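Local coordinates for uncharacterized protein (Sphaerobacter thermophilus, PDB 5TGN), which is of unknown function but belongs to the SnoaL-like family of the NTF2 clan, whose cone-shaped fold commonly encloses a pocket for small molecules, at residues A[73-78]-A[91-96]; A[33-38]-A[102-107]; A[24-29]-A[44-49]; A[18-23]-A[56-61]. All blocks are in the same frame, centred on the assembly; numbering follows the deposited sequence.

Interaction 1. Residues A[73-78]-A[91-96]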
loop_
_atom_site.group_PDB
_atom_site.type_symbol
_atom_site.label_atom_id
_atom_site.label_comp_id
_atom_site.label_asym_id
_atom_site.label_seq_id
_atom_site.Cartn_x
_atom_site.Cartn_y
_atom_site.Cartn_z
ATOM N N ARG A 73 -14.063 20.145 -2.769
ATOM C CA ARG A 73 -12.857 19.393 -2.454
ATOM C C ARG A 73 -12.546 19.549 -0.980
ATOM O O ARG A 73 -12.662 20.646 -0.432
ATOM C CB ARG A 73 -11.674 19.851 -3.312
ATOM C CG ARG A 73 -10.388 19.051 -3.122
ATOM C CD ARG A 73 -9.367 19.448 -4.203
ATOM N NE ARG A 73 -8.066 18.803 -4.018
ATOM C CZ ARG A 73 -7.053 19.334 -3.328
ATOM N NH1 ARG A 73 -7.184 20.532 -2.750
ATOM N NH2 ARG A 73 -5.906 18.669 -3.209
ATOM N N VAL A 74 -12.166 18.448 -0.328
ATOM C CA VAL A 74 -11.762 18.491 1.077
ATOM C C VAL A 74 -10.466 17.699 1.231
ATOM O O VAL A 74 -10.350 16.579 0.712
ATOM C CB VAL A 74 -12.862 17.915 1.993
ATOM C CG1 VAL A 74 -12.388 17.866 3.433
ATOM C CG2 VAL A 74 -14.154 18.747 1.890
ATOM N N VAL A 75 -9.507 18.259 1.965
ATOM C CA VAL A 75 -8.324 17.531 2.402
ATOM C C VAL A 75 -8.344 17.439 3.921
ATOM O O VAL A 75 -8.344 18.471 4.610
ATOM C CB VAL A 75 -7.036 18.199 1.913
ATOM C CG1 VAL A 75 -5.801 17.392 2.353
ATOM C CG2 VAL A 75 -7.076 18.383 0.393
ATOM N N LEU A 76 -8.332 16.209 4.444
ATOM C CA LEU A 76 -8.129 15.969 5.873
ATOM C C LEU A 76 -6.770 15.317 6.092
ATOM O O LEU A 76 -6.349 14.472 5.300
ATOM C CB LEU A 76 -9.199 15.050 6.468
ATOM C CG LEU A 76 -10.667 15.372 6.196
ATOM C CD1 LEU A 76 -11.530 14.275 6.812
ATOM C CD2 LEU A 76 -11.027 16.775 6.739
ATOM N N HIS A 77 -6.086 15.716 7.161
ATOM C CA HIS A 77 -4.924 15.002 7.667
ATOM C C HIS A 77 -5.298 14.386 9.005
ATOM O O HIS A 77 -6.071 14.971 9.771
ATOM C CB HIS A 77 -3.717 15.923 7.820
ATOM C CG HIS A 77 -3.106 16.328 6.511
ATOM N ND1 HIS A 77 -1.902 16.989 6.423
ATOM C CD2 HIS A 77 -3.530 16.145 5.235
ATOM C CE1 HIS A 77 -1.613 17.205 5.149
ATOM N NE2 HIS A 77 -2.586 16.702 4.407
ATOM N N GLY A 78 -4.786 13.189 9.271
ATOM C CA GLY A 78 -5.173 12.534 10.508
ATOM C C GLY A 78 -4.146 11.504 10.923
ATOM O O GLY A 78 -3.169 11.244 10.218
ATOM N N GLU A 91 -3.384 11.327 4.799
ATOM C CA GLU A 91 -4.070 12.425 4.139
ATOM C C GLU A 91 -5.201 11.837 3.307
ATOM O O GLU A 91 -4.977 10.897 2.537
ATOM C CB GLU A 91 -3.089 13.222 3.265
ATOM C CG GLU A 91 -3.720 14.207 2.263
ATOM C CD GLU A 91 -2.666 14.880 1.396
ATOM O OE1 GLU A 91 -2.193 14.263 0.410
ATOM O OE2 GLU A 91 -2.257 15.995 1.737
ATOM N N TRP A 92 -6.417 12.366 3.484
ATOM C CA TRP A 92 -7.597 11.968 2.711
ATOM C C TRP A 92 -7.991 13.138 1.816
ATOM O O TRP A 92 -8.267 14.234 2.314
ATOM C CB TRP A 92 -8.771 11.604 3.630
ATOM C CG TRP A 92 -8.591 10.352 4.459
ATOM C CD1 TRP A 92 -8.987 9.070 4.132
ATOM C CD2 TRP A 92 -8.022 10.270 5.776
ATOM N NE1 TRP A 92 -8.672 8.203 5.158
ATOM C CE2 TRP A 92 -8.077 8.914 6.174
ATOM C CE3 TRP A 92 -7.472 11.213 6.653
ATOM C CZ2 TRP A 92 -7.599 8.478 7.424
ATOM C CZ3 TRP A 92 -6.995 10.782 7.885
ATOM C CH2 TRP A 92 -7.055 9.418 8.254
ATOM N N ILE A 93 -8.022 12.924 0.506
ATOM C CA ILE A 93 -8.412 13.984 -0.435
ATOM C C ILE A 93 -9.747 13.579 -1.034
ATOM O O ILE A 93 -9.807 12.590 -1.762
ATOM C CB ILE A 93 -7.369 14.199 -1.543
ATOM C CG1 ILE A 93 -5.982 14.487 -0.935
ATOM C CG2 ILE A 93 -7.820 15.333 -2.519
ATOM C CD1 ILE A 93 -4.850 14.514 -1.997
ATOM N N PHE A 94 -10.814 14.338 -0.742
ATOM C CA PHE A 94 -12.166 14.038 -1.217
ATOM C C PHE A 94 -12.519 14.983 -2.364
ATOM O O PHE A 94 -12.481 16.209 -2.186
ATOM C CB PHE A 94 -13.209 14.230 -0.112
ATOM C CG PHE A 94 -13.052 13.343 1.067
ATOM C CD1 PHE A 94 -13.815 12.175 1.180
ATOM C CD2 PHE A 94 -12.197 13.689 2.107
ATOM C CE1 PHE A 94 -13.695 11.347 2.311
ATOM C CE2 PHE A 94 -12.047 12.853 3.226
ATOM C CZ PHE A 94 -12.783 11.694 3.333
ATOM N N ASP A 95 -12.873 14.426 -3.528
ATOM C CA ASP A 95 -13.509 15.191 -4.608
ATOM C C ASP A 95 -15.008 14.912 -4.577
ATOM O O ASP A 95 -15.425 13.749 -4.652
ATOM C CB ASP A 95 -12.926 14.822 -5.983
ATOM C CG ASP A 95 -11.412 15.043 -6.056
ATOM O OD1 ASP A 95 -10.972 16.198 -5.846
ATOM O OD2 ASP A 95 -10.654 14.067 -6.293
ATOM N N VAL A 96 -15.814 15.974 -4.490
ATOM C CA VAL A 96 -17.248 15.872 -4.237
ATOM C C VAL A 96 -17.997 16.528 -5.385
ATOM O O VAL A 96 -17.584 17.579 -5.889
ATOM C CB VAL A 96 -17.622 16.525 -2.886
ATOM C CG1 VAL A 96 -19.154 16.666 -2.716
ATOM C CG2 VAL A 96 -16.953 15.765 -1.739
HETATM O O HOH W 1 -8.215 16.495 -5.779
#
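The Trp-92 indole turns its edge to the other strand: CZ3 lies 3.5 Å from Gly-78 N, and Gly-78 CA sits in the ring plane. The Phe-94 ring likewise takes Val-74 O at its edge. The guanidinium of Arg-73 has Val-75 CG2 over one face and a water at its edge. These groups belong to an antiparallel beta hairpin of the mixed sheet of this SnoaL-like, NTF2-clan fold. Val-74 with Phe-94 and Leu-76 with Trp-92 are its hydrogen-bonded pairs. Phe-94 N reaches Val-74 O at 2.7 Å, almost straight.

Val-74, Leu-76, Trp-92 and Phe-94 share one face, where helix 6-18 packs on Val-74, Leu-76 and Phe-94. Leu-76 CD1 meets Phe-94 CE2 at 3.9 Å. The other face carries Arg-73, Val-75, His-77, Glu-91, Ile-93 and Asp-95, and it meets the second subunit. There Glu-91 OE1 pairs with Arg-103 of the second subunit and with Asn-107 of its own chain. A water joins Arg-73 NE to Asp-95 OD1, which are 4.3 Å apart. His-77 NE2 donates to Glu-91 OE2 at 2.8 Å, on the anti side of the carboxylate and 22° out of its plane.

Interaction 2. Residues A[33-38]-A[102-107]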
loop_
_atom_site.group_PDB
_atom_site.type_symbol
_atom_site.label_atom_id
_atom_site.label_comp_id
_atom_site.label_asym_id
_atom_site.label_seq_id
_atom_site.Cartn_x
_atom_site.Cartn_y
_atom_site.Cartn_z
ATOM N N GLY A 33 -18.364 6.256 -7.985
ATOM C CA GLY A 33 -17.315 6.870 -7.201
ATOM C C GLY A 33 -16.225 5.858 -6.901
ATOM O O GLY A 33 -16.374 4.657 -7.128
ATOM N N GLU A 34 -15.099 6.341 -6.388
ATOM C CA GLU A 34 -13.994 5.420 -6.193
ATOM C C GLU A 34 -13.076 5.861 -5.063
ATOM O O GLU A 34 -12.985 7.046 -4.717
ATOM C CB GLU A 34 -13.173 5.280 -7.473
ATOM C CG GLU A 34 -12.465 6.554 -7.828
ATOM C CD GLU A 34 -11.842 6.513 -9.205
ATOM O OE1 GLU A 34 -12.311 5.715 -10.053
ATOM O OE2 GLU A 34 -10.889 7.294 -9.443
ATOM N N ILE A 35 -12.332 4.883 -4.548
ATOM C CA ILE A 35 -11.212 5.126 -3.645
ATOM C C ILE A 35 -9.935 4.715 -4.360
ATOM O O ILE A 35 -9.871 3.630 -4.955
ATOM C CB ILE A 35 -11.352 4.340 -2.336
ATOM C CG1 ILE A 35 -12.603 4.784 -1.578
ATOM C CG2 ILE A 35 -10.100 4.526 -1.470
ATOM C CD1 ILE A 35 -12.797 4.018 -0.272
ATOM N N ILE A 36 -8.925 5.574 -4.318
ATOM C CA ILE A 36 -7.589 5.226 -4.813
ATOM C C ILE A 36 -6.714 5.067 -3.585
ATOM O O ILE A 36 -6.606 5.997 -2.768
ATOM C CB ILE A 36 -7.011 6.301 -5.741
ATOM C CG1 ILE A 36 -8.071 6.792 -6.741
ATOM C CG2 ILE A 36 -5.720 5.769 -6.434
ATOM C CD1 ILE A 36 -7.466 7.571 -7.986
ATOM N N ALA A 37 -6.089 3.920 -3.455
ATOM C CA ALA A 37 -5.370 3.650 -2.219
ATOM C C ALA A 37 -4.097 2.913 -2.593
ATOM O O ALA A 37 -3.961 2.499 -3.749
ATOM C CB ALA A 37 -6.246 2.825 -1.257
ATOM N N PRO A 38 -3.137 2.740 -1.673
ATOM C CA PRO A 38 -1.907 2.005 -2.031
ATOM C C PRO A 38 -2.192 0.588 -2.513
ATOM O O PRO A 38 -3.084 -0.087 -2.003
ATOM C CB PRO A 38 -1.122 1.980 -0.719
ATOM C CG PRO A 38 -1.590 3.174 0.049
ATOM C CD PRO A 38 -3.063 3.311 -0.316
ATOM N N ARG A 102 -17.087 11.691 -5.370
ATOM C CA ARG A 102 -16.713 11.100 -6.646
ATOM C C ARG A 102 -15.402 10.341 -6.519
ATOM O O ARG A 102 -15.227 9.283 -7.136
ATOM C CB ARG A 102 -16.610 12.181 -7.720
ATOM C CG ARG A 102 -17.989 12.760 -8.065
ATOM C CD ARG A 102 -18.128 13.187 -9.530
ATOM N NE ARG A 102 -17.676 12.144 -10.444
ATOM C CZ ARG A 102 -18.395 11.076 -10.774
ATOM N NH1 ARG A 102 -17.900 10.176 -11.609
ATOM N NH2 ARG A 102 -19.605 10.909 -10.264
ATOM N N ARG A 103 -14.466 10.862 -5.736
ATOM C CA ARG A 103 -13.215 10.156 -5.581
ATOM C C ARG A 103 -12.623 10.484 -4.223
ATOM O O ARG A 103 -12.650 11.638 -3.781
ATOM C CB ARG A 103 -12.219 10.509 -6.694
ATOM C CG ARG A 103 -10.785 9.961 -6.442
ATOM C CD ARG A 103 -9.821 10.625 -7.441
ATOM N NE ARG A 103 -9.909 10.051 -8.782
ATOM C CZ ARG A 103 -9.296 10.548 -9.854
ATOM N NH1 ARG A 103 -8.585 11.666 -9.749
ATOM N NH2 ARG A 103 -9.367 9.922 -11.024
ATOM N N LEU A 104 -12.105 9.453 -3.558
ATOM C CA LEU A 104 -11.306 9.645 -2.356
ATOM C C LEU A 104 -9.916 9.091 -2.637
ATOM O O LEU A 104 -9.776 7.931 -3.040
ATOM C CB LEU A 104 -11.952 8.962 -1.140
ATOM C CG LEU A 104 -10.998 8.710 0.040
ATOM C CD1 LEU A 104 -10.523 10.006 0.643
ATOM C CD2 LEU A 104 -11.668 7.793 1.075
ATOM N N THR A 105 -8.891 9.933 -2.485
ATOM C CA THR A 105 -7.497 9.505 -2.637
ATOM C C THR A 105 -6.868 9.448 -1.248
ATOM O O THR A 105 -7.006 10.396 -0.469
ATOM C CB THR A 105 -6.715 10.480 -3.534
ATOM O OG1 THR A 105 -7.280 10.508 -4.857
ATOM C CG2 THR A 105 -5.234 10.084 -3.635
ATOM N N ILE A 106 -6.186 8.355 -0.928
ATOM C CA ILE A 106 -5.647 8.163 0.419
ATOM C C ILE A 106 -4.124 8.099 0.324
ATOM O O ILE A 106 -3.569 7.112 -0.169
ATOM C CB ILE A 106 -6.214 6.905 1.093
ATOM C CG1 ILE A 106 -7.741 6.925 0.992
ATOM C CG2 ILE A 106 -5.778 6.842 2.590
ATOM C CD1 ILE A 106 -8.405 5.675 1.617
ATOM N N ASN A 107 -3.451 9.142 0.798
ATOM C CA ASN A 107 -1.989 9.231 0.746
ATOM C C ASN A 107 -1.421 9.027 2.139
ATOM O O ASN A 107 -1.813 9.730 3.077
ATOM C CB ASN A 107 -1.532 10.596 0.241
ATOM C CG ASN A 107 -1.888 10.849 -1.217
ATOM O OD1 ASN A 107 -1.667 10.008 -2.079
ATOM N ND2 ASN A 107 -2.385 12.038 -1.499
HETATM O O HOH W 2 -8.977 6.597 -11.198
#
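Glu-34 and Arg-103 pair across two neighbouring parallel strands, 33-37 and 103-107, in the curved mixed sheet of the NTF2-like fold. Arg-102 and Arg-103 both face Asp-95 of the next strand, a classic beta bulge.

Four backbone hydrogen bonds join the two segments. Glu-34 O accepts from Leu-104 N, Leu-104 O from Ile-36 N, and Ile-36 O from Ile-106 N. The bond from Glu-34 N to Arg-102 O is more bent, at 138°, with the donor well above the carbonyl plane.

The charged contact is a salt bridge. Arg-103 NE donates to Glu-34 OE2 at 3.0 Å, and NH2 adds a weak bond to the same oxygen. The carboxylate and guanidinium planes are only 15° apart. CG of Glu-34 sits between its backbone N and carbonyl carbon (chi1 67°), and the side chain runs beside that of Arg-103. A water donates to OE2 at 2.7 Å. Both ions have second partners: Arg-44 at Glu-34 OE1, and Glu-91 of the second subunit at Arg-103 NH1. An alanine in place of Arg-103 would probably leave Glu-34 OE2 without its charged mate and Glu-91 of the second subunit without its salt bridge.

The apolar contacts lie on both faces. On the inner one, with Tyr-13 and Phe-52 nearby, Ile-35 CG2 meets Ile-106 CD1 at 3.7 Å and Ile-35 CG1 meets Leu-104 CD2 at 4.1 Å. On the other, Ile-36 CD1 sits over one face of the Arg-103 guanidinium, 3.6 Å from NE.

Interaction 3. Residues A[24-29]-A[44-49]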
loop_
_atom_site.group_PDB
_atom_site.type_symbol
_atom_site.label_atom_id
_atom_site.label_comp_id
_atom_site.label_asym_id
_atom_site.label_seq_id
_atom_site.Cartn_x
_atom_site.Cartn_y
_atom_site.Cartn_z
ATOM N N GLY A 24 -22.143 2.003 5.269
ATOM C CA GLY A 24 -22.463 3.395 5.501
ATOM C C GLY A 24 -21.451 4.300 4.840
ATOM O O GLY A 24 -21.799 5.363 4.327
ATOM N N ALA A 25 -20.189 3.876 4.804
ATOM C CA ALA A 25 -19.198 4.687 4.107
ATOM C C ALA A 25 -19.426 4.658 2.603
ATOM O O ALA A 25 -19.333 5.696 1.938
ATOM C CB ALA A 25 -17.790 4.213 4.464
ATOM N N ALA A 26 -19.736 3.481 2.049
ATOM C CA ALA A 26 -20.000 3.382 0.615
ATOM C C ALA A 26 -21.180 4.252 0.192
ATOM O O ALA A 26 -21.156 4.850 -0.891
ATOM C CB ALA A 26 -20.264 1.922 0.225
ATOM N N ALA A 27 -22.221 4.349 1.033
ATOM C CA ALA A 27 -23.374 5.196 0.706
ATOM C C ALA A 27 -23.005 6.666 0.535
ATOM O O ALA A 27 -23.790 7.424 -0.054
ATOM C CB ALA A 27 -24.472 5.080 1.785
ATOM N N LEU A 28 -21.837 7.099 1.033
ATOM C CA LEU A 28 -21.397 8.465 0.780
ATOM C C LEU A 28 -20.858 8.682 -0.625
ATOM O O LEU A 28 -20.606 9.832 -1.001
ATOM C CB LEU A 28 -20.306 8.874 1.764
ATOM C CG LEU A 28 -20.669 8.676 3.225
ATOM C CD1 LEU A 28 -19.404 8.939 4.033
ATOM C CD2 LEU A 28 -21.835 9.607 3.649
ATOM N N PHE A 29 -20.667 7.636 -1.408
ATOM C CA PHE A 29 -20.047 7.774 -2.720
ATOM C C PHE A 29 -21.101 7.713 -3.825
ATOM O O PHE A 29 -22.148 7.078 -3.675
ATOM C CB PHE A 29 -19.012 6.667 -2.956
ATOM C CG PHE A 29 -17.770 6.813 -2.145
ATOM C CD1 PHE A 29 -16.573 7.185 -2.742
ATOM C CD2 PHE A 29 -17.783 6.541 -0.787
ATOM C CE1 PHE A 29 -15.385 7.289 -1.994
ATOM C CE2 PHE A 29 -16.596 6.648 -0.011
ATOM C CZ PHE A 29 -15.393 7.033 -0.615
ATOM N N ARG A 44 -13.682 0.917 -7.393
ATOM C CA ARG A 44 -14.746 1.689 -8.025
ATOM C C ARG A 44 -16.108 1.067 -7.744
ATOM O O ARG A 44 -16.311 -0.133 -7.957
ATOM C CB ARG A 44 -14.551 1.828 -9.538
ATOM C CG ARG A 44 -15.733 2.712 -10.184
ATOM C CD ARG A 44 -15.492 3.119 -11.653
ATOM N NE ARG A 44 -14.376 4.057 -11.793
ATOM C CZ ARG A 44 -13.134 3.691 -12.116
ATOM N NH1 ARG A 44 -12.164 4.596 -12.217
ATOM N NH2 ARG A 44 -12.855 2.408 -12.336
ATOM N N GLY A 45 -17.037 1.886 -7.277
ATOM C CA GLY A 45 -18.373 1.397 -6.993
ATOM C C GLY A 45 -18.527 0.921 -5.559
ATOM O O GLY A 45 -17.561 0.613 -4.856
ATOM N N TRP A 46 -19.790 0.820 -5.145
ATOM C CA TRP A 46 -20.118 0.611 -3.738
ATOM C C TRP A 46 -19.562 -0.714 -3.188
ATOM O O TRP A 46 -19.011 -0.762 -2.077
ATOM C CB TRP A 46 -21.635 0.692 -3.592
ATOM C CG TRP A 46 -22.232 2.059 -3.935
ATOM C CD1 TRP A 46 -21.794 3.271 -3.485
ATOM C CD2 TRP A 46 -23.380 2.339 -4.786
ATOM N NE1 TRP A 46 -22.591 4.277 -3.977
ATOM C CE2 TRP A 46 -23.572 3.737 -4.777
ATOM C CE3 TRP A 46 -24.262 1.540 -5.550
ATOM C CZ2 TRP A 46 -24.612 4.360 -5.507
ATOM C CZ3 TRP A 46 -25.310 2.160 -6.285
ATOM C CH2 TRP A 46 -25.471 3.552 -6.257
ATOM N N ASP A 47 -19.722 -1.812 -3.920
ATOM C CA ASP A 47 -19.267 -3.090 -3.367
ATOM C C ASP A 47 -17.759 -3.101 -3.187
ATOM O O ASP A 47 -17.256 -3.591 -2.169
ATOM C CB ASP A 47 -19.688 -4.260 -4.254
ATOM C CG ASP A 47 -21.191 -4.538 -4.202
ATOM O OD1 ASP A 47 -21.800 -4.483 -3.114
ATOM O OD2 ASP A 47 -21.753 -4.842 -5.255
ATOM N N ALA A 48 -17.021 -2.581 -4.169
ATOM C CA ALA A 48 -15.566 -2.548 -4.064
ATOM C C ALA A 48 -15.115 -1.658 -2.917
ATOM O O ALA A 48 -14.174 -1.998 -2.191
ATOM C CB ALA A 48 -14.949 -2.052 -5.374
ATOM N N ILE A 49 -15.734 -0.480 -2.784
ATOM C CA ILE A 49 -15.420 0.397 -1.667
ATOM C C ILE A 49 -15.695 -0.311 -0.350
ATOM O O ILE A 49 -14.868 -0.288 0.562
ATOM C CB ILE A 49 -16.211 1.714 -1.801
ATOM C CG1 ILE A 49 -15.635 2.576 -2.947
ATOM C CG2 ILE A 49 -16.245 2.484 -0.486
ATOM C CD1 ILE A 49 -16.570 3.727 -3.387
#
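Trp-46 reaches from the first turn of helix 46-54 to the chain that leaves helix 22-26, and its indole meets Ala-26 and Phe-29. This joins the two helices beside the sheet of the NTF2-like fold. Gly-45 is the N-cap of the second helix.

The Trp-46 side chain can be followed outward from CB. CG lies anti to the carbonyl carbon (chi1 -64°), and from there the five-membered ring approaches segment 24-29 with CD1 and NE1. CD1 comes 3.1 Å from Ala-26 O and 4.2 Å from Ala-26 CB. NE1 then donates to Phe-29 O at 2.9 Å, an almost straight bond of 171°. The acceptor lies in the indole plane, but NE1 stands above the carbonyl plane of Phe-29. Beyond NE1, CZ2 passes 4.1 Å from the same oxygen. Phe-29 O also accepts from Arg-100. Ala-26 O is engaged by Phe-29 N, which closes a type I turn.

Further along the helix, Ile-49 carries the apolar half of the contact. Its CG2 rests on Ala-26, 4.0 Å from CA. Its CD1 lies over one face of the Phe-29 ring, 3.8 Å from the centroid, as a CH-pi contact. Tyr-13, Ile-35 and Leu-104 also pack on Phe-29. An alanine in place of Phe-29 would probably open a gap beneath Ile-49 CD1, though the backbone carbonyl could still accept from Trp-46.

One N-H bond to a backbone oxygen thus holds the edge of an exposed indole, while the buried Phe-29 and Ile-49 side chains meet by apolar packing.

Interaction 4. Residues A[18-23]-A[56-61]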
loop_
_atom_site.group_PDB
_atom_site.type_symbol
_atom_site.label_atom_id
_atom_site.label_comp_id
_atom_site.label_asym_id
_atom_site.label_seq_id
_atom_site.Cartn_x
_atom_site.Cartn_y
_atom_site.Cartn_z
ATOM N N ASN A 18 -14.241 4.656 11.303
ATOM C CA ASN A 18 -14.024 4.323 12.721
ATOM C C ASN A 18 -15.030 3.302 13.228
ATOM O O ASN A 18 -14.730 2.539 14.155
ATOM C CB ASN A 18 -14.104 5.578 13.594
ATOM C CG ASN A 18 -12.828 6.376 13.556
ATOM O OD1 ASN A 18 -11.749 5.800 13.612
ATOM N ND2 ASN A 18 -12.935 7.693 13.446
ATOM N N GLY A 19 -16.236 3.293 12.667
ATOM C CA GLY A 19 -17.237 2.326 13.057
ATOM C C GLY A 19 -17.180 1.025 12.288
ATOM O O GLY A 19 -18.092 0.207 12.432
ATOM N N ARG A 20 -16.145 0.820 11.473
ATOM C CA ARG A 20 -15.973 -0.355 10.616
ATOM C C ARG A 20 -17.111 -0.510 9.603
ATOM O O ARG A 20 -17.309 -1.593 9.041
ATOM C CB ARG A 20 -15.828 -1.634 11.450
ATOM C CG ARG A 20 -14.714 -1.577 12.488
ATOM C CD ARG A 20 -13.891 -2.858 12.504
ATOM N NE ARG A 20 -13.232 -3.060 11.219
ATOM C CZ ARG A 20 -12.320 -3.994 10.975
ATOM N NH1 ARG A 20 -11.941 -4.836 11.933
ATOM N NH2 ARG A 20 -11.789 -4.081 9.765
ATOM N N ASP A 21 -17.841 0.570 9.336
ATOM C CA ASP A 21 -19.142 0.490 8.678
ATOM C C ASP A 21 -18.922 0.683 7.184
ATOM O O ASP A 21 -19.057 1.780 6.651
ATOM C CB ASP A 21 -20.079 1.519 9.285
ATOM C CG ASP A 21 -21.445 1.526 8.642
ATOM O OD1 ASP A 21 -21.744 0.652 7.792
ATOM O OD2 ASP A 21 -22.223 2.429 8.983
ATOM N N GLY A 22 -18.596 -0.411 6.489
ATOM C CA GLY A 22 -18.295 -0.301 5.062
ATOM C C GLY A 22 -19.485 0.139 4.227
ATOM O O GLY A 22 -19.330 0.896 3.260
ATOM N N SER A 23 -20.690 -0.327 4.580
ATOM C CA SER A 23 -21.875 0.068 3.823
ATOM C C SER A 23 -22.198 1.536 4.031
ATOM O O SER A 23 -22.542 2.244 3.080
ATOM C CB SER A 23 -23.090 -0.771 4.219
ATOM O OG SER A 23 -22.871 -2.147 3.987
ATOM N N ALA A 56 -9.659 -3.333 6.321
ATOM C CA ALA A 56 -8.818 -2.597 7.271
ATOM C C ALA A 56 -8.681 -3.340 8.600
ATOM O O ALA A 56 -9.621 -3.995 9.055
ATOM C CB ALA A 56 -9.418 -1.211 7.542
ATOM N N PRO A 57 -7.532 -3.235 9.258
ATOM C CA PRO A 57 -7.415 -3.757 10.628
ATOM C C PRO A 57 -8.223 -2.905 11.584
ATOM O O PRO A 57 -8.507 -1.741 11.270
ATOM C CB PRO A 57 -5.914 -3.633 10.920
ATOM C CG PRO A 57 -5.471 -2.482 10.071
ATOM C CD PRO A 57 -6.273 -2.599 8.802
ATOM N N PRO A 58 -8.636 -3.449 12.745
ATOM C CA PRO A 58 -9.115 -2.581 13.829
ATOM C C PRO A 58 -8.186 -1.394 14.011
ATOM O O PRO A 58 -6.969 -1.554 14.179
ATOM C CB PRO A 58 -9.106 -3.507 15.052
ATOM C CG PRO A 58 -9.336 -4.855 14.466
ATOM C CD PRO A 58 -8.647 -4.871 13.133
ATOM N N ALA A 59 -8.749 -0.195 13.919
ATOM C CA ALA A 59 -7.969 1.031 13.958
ATOM C C ALA A 59 -8.899 2.156 14.365
ATOM O O ALA A 59 -10.112 2.065 14.188
ATOM C CB ALA A 59 -7.320 1.317 12.596
ATOM N N THR A 60 -8.333 3.217 14.933
ATOM C CA THR A 60 -9.096 4.435 15.153
ATOM C C THR A 60 -8.410 5.588 14.440
ATOM O O THR A 60 -7.178 5.688 14.434
ATOM C CB THR A 60 -9.259 4.773 16.649
ATOM O OG1 THR A 60 -7.978 5.086 17.209
ATOM C CG2 THR A 60 -9.867 3.612 17.397
ATOM N N THR A 61 -9.217 6.451 13.839
ATOM C CA THR A 61 -8.758 7.585 13.053
ATOM C C THR A 61 -9.126 8.855 13.799
ATOM O O THR A 61 -10.312 9.173 13.918
ATOM C CB THR A 61 -9.411 7.578 11.675
ATOM O OG1 THR A 61 -9.118 6.350 11.002
ATOM C CG2 THR A 61 -8.926 8.758 10.872
HETATM O O HOH W 3 -12.558 2.904 16.007
#
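Asn-18, in the last turn of helix 6-18, faces Thr-60 and Thr-61 at the start of strand 60-69, with the Asn-18 and Thr-60 CA atoms 5.5 Å apart. The helix ends in a Schellman motif, with Arg-20 as the C-prime residue at positive phi (60°). Asp-21 then caps the next helix, 22-26, by binding Gly-24 N.

The Asn-18 amide carries the contact, and both of its ends are used by one residue. OD1 accepts from Thr-61 N at 2.6 Å, and ND2 donates to Thr-61 O at 3.0 Å. Each bond lies in the plane of the accepting carbonyl, on a lone pair. With CG anti to the carbonyl carbon (chi1 -80°), the Asn-18 side chain leaves the helix toward Thr-61. OD1 also lies 3.5 Å from Thr-61 CB. A water donates to Asn-18 O and to Ala-59 O, and so bridges the two backbones just before the strand.

The Arg-20 chain is bent at chi2 and chi3, and its guanidinium is modelled over the segment 56-58. As modelled, one face is turned to the peptide between Pro-57 and Pro-58. The side chain is poorly ordered and too close to Ala-56 O, so the guanidinium position is doubtful. Pro-57 and Pro-58 also pack on Arg-110 and His-108 of the third subunit.

The paired bonds make the Asn-18 amide a substitute for a strand neighbour, satisfying both backbone polar groups of Thr-61. They probably also hold the amide against turning about its last torsion. The helix end is thereby joined directly to the beginning of the strand.

Interactions 1 and 2 lie in the same mixed sheet, their centres about 10 Å apart. Strands 88-97 and 100-108 are neighbours there, and both contacts reach the second subunit. The centre of interaction 3 is about 11 Å from that of interaction 2. The two touch through Glu-34 with Arg-44 and Gly-33 with Gly-45. Interaction 4 shares helix 22-26 with interaction 3, and its Thr-61 packs on Trp-92 of interaction 1. Its centre is about 17 Å from that of interaction 1. Along the chain, interaction 3 nests inside interaction 4, and interaction 1 inside interaction 2. Helices, sheet and subunit interface are thus tied together within one small domain.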